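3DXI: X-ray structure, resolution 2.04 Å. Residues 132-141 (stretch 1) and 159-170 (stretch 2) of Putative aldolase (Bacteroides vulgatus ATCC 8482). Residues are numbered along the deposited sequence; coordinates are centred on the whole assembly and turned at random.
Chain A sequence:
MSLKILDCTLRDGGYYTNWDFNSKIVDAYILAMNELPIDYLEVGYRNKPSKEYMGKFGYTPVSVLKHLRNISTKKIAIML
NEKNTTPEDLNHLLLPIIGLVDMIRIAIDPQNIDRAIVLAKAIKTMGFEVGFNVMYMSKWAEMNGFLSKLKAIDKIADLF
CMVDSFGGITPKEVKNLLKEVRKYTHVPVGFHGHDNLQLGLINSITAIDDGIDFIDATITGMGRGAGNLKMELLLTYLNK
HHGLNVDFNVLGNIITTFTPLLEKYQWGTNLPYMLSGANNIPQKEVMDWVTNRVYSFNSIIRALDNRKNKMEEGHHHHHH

Stretch 1 (132-141) FNVMYMSKWA
Stretch 2 (159-170) LFCMVDSFGGIT

Neighbouring parallel strands make a simple ladder, but the loops that follow them are fitted together largely by side chains, as in this putative aldolase. Strand 132-134 runs beside strand 159-163 in the same direction, their axes 20° apart and 4.7 Å at closest approach. Phe132 pairs with Phe160, Asn133 with Cys161 and Val134 with Met162, at CA-CA distances of 4.8, 4.6 and 5.7 Å. As parallel geometry requires, residues of one strand bond to the flanking residues of the other: Phe132 N donates to Leu159 O (2.7 Å), Cys161 N to Phe132 O (2.6 Å), Val134 N to Cys161 O (3.1 Å) and Val163 N to Val134 O (3.1 Å). Backbone angles are extended throughout, for example -104/116 at Phe132 and -85/120 at Met162; Leu159 is at -162/131.

Alternation puts Asn133 and Cys161 on one face of the sheet, where Asn133 (chi1 -90°, chi2 46°) brings OD1 to 3.3 Å from CB of Cys161, which is t. Phe132, Val134, Phe160 and Met162 share the other face. There the t rotamer of Phe160 (chi2 76°) brings its ring nearer the first strand, with CE1 3.6 Å from CG2 of Val134, itself t, and CD1 4.1 Å from Phe132 CB. Phe132 has chi1 m and chi2 -133°, and its ring leads off from the second strand. Val163 (chi1 t) sets CB 4.1 Å from Met135 CA and CG2 4.2 Å from Asn133 CB.

Beyond the strands the first stretch turns. Met135 (-79/169) precedes Tyr136, whose left-handed 52/53 conformation redirects the backbone; Lys139 N then donates to Tyr136 O at 2.9 Å. Ser165, chi1 m, turns its hydroxyl to this bend, and Tyr136 N donates to Ser165 OG at 2.9 Å and a nearly straight 178°. A weak bond joins Met137 N to Val163 O (3.5 Å).

Met137, a selenomethionine, adopts p, t, m, a bent path that lays SE 3.5 Å from Asp164 N and CE 3.9 Å from Met162 CB and 4.2 Å from Ile169 CG1; it is the residue most covered by the partner stretch. Trp140 (chi1 -67°, chi2 5°) has its NE1 anchored to Met135 O at 3.1 Å, while CH2 lies 3.5 Å from Phe160 CE2 and 3.7 Å from CG of Met162, also a selenomethionine (m, t, m). The Trp140 and Phe160 rings meet obliquely, at 50°.

Phe166, m with chi2 -56°, packs against the turn of the first stretch. Its ring and that of Tyr136 (chi1 -40°, chi2 -53°) lie near parallel, at 24°, but slid apart, with centroids 5.7 Å distant and Tyr136 CD1 3.8 Å from Phe166 CZ. At the Phe166 edge sit Ser138 OG, 3.5 Å from CD2, and the aliphatic chain of Lys139 (m, t, t, t), its CE 3.6 Å from CE2.

Asp164, chi1 t, organises the second loop: OD1 accepts from Ile169 N at 3.1 Å, and weakly from Gly167 N and Gly168 N, both 3.2 Å away. Gly167, at 74/34, has a positive phi that favours glycine.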

# COMPACT_ATOMS: atom_id res chain seq x y z
N PHE A 132 2.86 9.42 24.81
CA PHE A 132 2.02 8.26 25.09
C PHE A 132 1.74 7.54 23.76
O PHE A 132 1.11 8.12 22.87
CB PHE A 132 0.66 8.65 25.68
CG PHE A 132 0.70 9.11 27.12
CD1 PHE A 132 -0.22 8.60 28.04
CD2 PHE A 132 1.60 10.08 27.55
CE1 PHE A 132 -0.24 9.06 29.36
CE2 PHE A 132 1.58 10.54 28.86
CZ PHE A 132 0.66 10.03 29.77
N ASN A 133 2.22 6.31 23.62
CA ASN A 133 1.95 5.53 22.42
C ASN A 133 0.95 4.47 22.86
O ASN A 133 1.33 3.37 23.28
CB ASN A 133 3.24 4.89 21.88
CG ASN A 133 3.96 5.79 20.88
OD1 ASN A 133 4.14 6.99 21.12
ND2 ASN A 133 4.39 5.20 19.76
N VAL A 134 -0.33 4.82 22.78
CA VAL A 134 -1.41 3.94 23.20
C VAL A 134 -1.86 2.96 22.12
O VAL A 134 -2.27 3.35 21.03
CB VAL A 134 -2.62 4.75 23.70
CG1 VAL A 134 -3.72 3.82 24.22
CG2 VAL A 134 -2.17 5.73 24.79
N MSE A 135 -1.79 1.68 22.45
CA MSE A 135 -2.14 0.60 21.53
C MSE A 135 -3.63 0.35 21.39
O MSE A 135 -4.45 0.87 22.15
CB MSE A 135 -1.47 -0.69 21.99
CG MSE A 135 -0.04 -0.49 22.45
SE MSE A 135 0.82 -2.09 23.11
CE MSE A 135 -0.55 -2.76 24.28
N TYR A 136 -3.97 -0.47 20.39
CA TYR A 136 -5.34 -0.87 20.09
C TYR A 136 -6.35 0.25 19.95
O TYR A 136 -7.40 0.22 20.59
CB TYR A 136 -5.83 -1.86 21.15
CG TYR A 136 -4.78 -2.85 21.59
CD1 TYR A 136 -4.09 -3.64 20.67
CD2 TYR A 136 -4.47 -3.00 22.94
CE1 TYR A 136 -3.12 -4.54 21.08
CE2 TYR A 136 -3.50 -3.90 23.36
CZ TYR A 136 -2.83 -4.67 22.43
OH TYR A 136 -1.87 -5.56 22.86
N MSE A 137 -6.06 1.23 19.10
CA MSE A 137 -6.99 2.33 18.90
C MSE A 137 -8.30 1.80 18.32
O MSE A 137 -9.32 2.48 18.35
CB MSE A 137 -6.37 3.37 17.96
CG MSE A 137 -6.13 2.87 16.54
SE MSE A 137 -5.07 4.13 15.50
CE MSE A 137 -6.44 5.46 15.18
N SER A 138 -8.27 0.58 17.78
CA SER A 138 -9.47 -0.02 17.20
C SER A 138 -10.44 -0.53 18.27
O SER A 138 -11.52 -1.02 17.95
CB SER A 138 -9.10 -1.19 16.30
OG SER A 138 -8.60 -2.27 17.08
N LYS A 139 -10.05 -0.42 19.53
CA LYS A 139 -10.90 -0.89 20.63
C LYS A 139 -11.34 0.24 21.56
O LYS A 139 -12.18 0.03 22.44
CB LYS A 139 -10.15 -1.95 21.44
CG LYS A 139 -9.66 -3.13 20.62
CD LYS A 139 -9.02 -4.20 21.50
CE LYS A 139 -8.58 -5.40 20.67
NZ LYS A 139 -8.05 -6.52 21.51
N TRP A 140 -10.78 1.43 21.35
CA TRP A 140 -11.08 2.60 22.18
C TRP A 140 -12.55 2.98 22.31
O TRP A 140 -13.05 3.12 23.43
CB TRP A 140 -10.30 3.81 21.65
CG TRP A 140 -8.81 3.71 21.80
CD1 TRP A 140 -8.08 2.63 22.25
CD2 TRP A 140 -7.85 4.72 21.46
NE1 TRP A 140 -6.74 2.91 22.20
CE2 TRP A 140 -6.57 4.19 21.72
CE3 TRP A 140 -7.95 6.02 20.95
CZ2 TRP A 140 -5.39 4.92 21.49
CZ3 TRP A 140 -6.79 6.74 20.72
CH2 TRP A 140 -5.52 6.19 21.00
N ALA A 141 -13.22 3.17 21.18
CA ALA A 141 -14.63 3.58 21.15
C ALA A 141 -15.56 2.75 22.03
O ALA A 141 -16.55 3.27 22.56
CB ALA A 141 -15.14 3.57 19.71
N LEU A 159 2.79 14.43 23.72
CA LEU A 159 2.33 13.71 22.56
C LEU A 159 1.44 12.54 22.95
O LEU A 159 1.79 11.75 23.83
CB LEU A 159 3.51 13.18 21.74
CG LEU A 159 3.12 12.22 20.61
CD1 LEU A 159 2.20 12.95 19.64
CD2 LEU A 159 4.35 11.68 19.90
N PHE A 160 0.29 12.45 22.30
CA PHE A 160 -0.65 11.35 22.50
C PHE A 160 -0.70 10.66 21.13
O PHE A 160 -1.38 11.14 20.22
CB PHE A 160 -2.04 11.85 22.87
CG PHE A 160 -3.03 10.74 23.11
CD1 PHE A 160 -2.99 10.00 24.29
CD2 PHE A 160 -3.97 10.40 22.14
CE1 PHE A 160 -3.86 8.94 24.50
CE2 PHE A 160 -4.85 9.33 22.34
CZ PHE A 160 -4.79 8.60 23.52
N CYS A 161 0.02 9.55 20.99
CA CYS A 161 0.09 8.82 19.72
C CYS A 161 -0.90 7.66 19.60
O CYS A 161 -0.88 6.74 20.41
CB CYS A 161 1.52 8.31 19.53
SG CYS A 161 1.84 7.53 17.93
N MSE A 162 -1.77 7.73 18.59
CA MSE A 162 -2.75 6.67 18.36
C MSE A 162 -2.08 5.58 17.52
O MSE A 162 -1.62 5.84 16.41
CB MSE A 162 -3.97 7.22 17.61
CG MSE A 162 -4.59 8.45 18.26
SE MSE A 162 -6.13 9.07 17.28
CE MSE A 162 -5.26 9.61 15.64
N VAL A 163 -2.02 4.36 18.06
CA VAL A 163 -1.36 3.25 17.36
C VAL A 163 -2.29 2.24 16.69
O VAL A 163 -3.10 1.58 17.34
CB VAL A 163 -0.42 2.50 18.32
CG1 VAL A 163 0.32 1.39 17.59
CG2 VAL A 163 0.56 3.47 18.95
N ASP A 164 -2.15 2.14 15.37
CA ASP A 164 -2.92 1.22 14.54
C ASP A 164 -2.27 -0.16 14.74
O ASP A 164 -1.65 -0.70 13.83
CB ASP A 164 -2.83 1.68 13.08
CG ASP A 164 -3.45 0.71 12.09
OD1 ASP A 164 -4.41 -0.02 12.45
OD2 ASP A 164 -2.99 0.68 10.92
N SER A 165 -2.41 -0.69 15.95
CA SER A 165 -1.81 -1.96 16.36
C SER A 165 -1.97 -3.15 15.43
O SER A 165 -1.00 -3.87 15.16
CB SER A 165 -2.30 -2.34 17.76
OG SER A 165 -1.79 -1.46 18.74
N PHE A 166 -3.18 -3.37 14.93
CA PHE A 166 -3.44 -4.50 14.05
C PHE A 166 -3.20 -4.21 12.57
O PHE A 166 -3.10 -5.13 11.76
CB PHE A 166 -4.88 -4.99 14.25
CG PHE A 166 -5.20 -5.36 15.67
CD1 PHE A 166 -4.44 -6.31 16.34
CD2 PHE A 166 -6.27 -4.76 16.33
CE1 PHE A 166 -4.73 -6.66 17.66
CE2 PHE A 166 -6.57 -5.11 17.64
CZ PHE A 166 -5.80 -6.06 18.31
N GLY A 167 -3.12 -2.93 12.22
CA GLY A 167 -2.91 -2.56 10.84
C GLY A 167 -4.19 -2.74 10.04
O GLY A 167 -4.15 -3.10 8.86
N GLY A 168 -5.32 -2.52 10.70
CA GLY A 168 -6.61 -2.66 10.04
C GLY A 168 -7.49 -1.43 10.13
O GLY A 168 -8.63 -1.45 9.67
N ILE A 169 -6.98 -0.36 10.72
CA ILE A 169 -7.75 0.87 10.86
C ILE A 169 -7.92 1.54 9.48
O ILE A 169 -6.99 1.56 8.68
CB ILE A 169 -7.06 1.84 11.86
CG1 ILE A 169 -8.09 2.82 12.43
CG2 ILE A 169 -5.93 2.60 11.19
CD1 ILE A 169 -9.09 2.17 13.34
N THR A 170 -9.11 2.08 9.22
CA THR A 170 -9.40 2.73 7.95
C THR A 170 -9.39 4.26 8.08
O THR A 170 -9.47 4.79 9.19
CB THR A 170 -10.78 2.30 7.41
OG1 THR A 170 -11.81 2.73 8.32
CG2 THR A 170 -10.85 0.79 7.26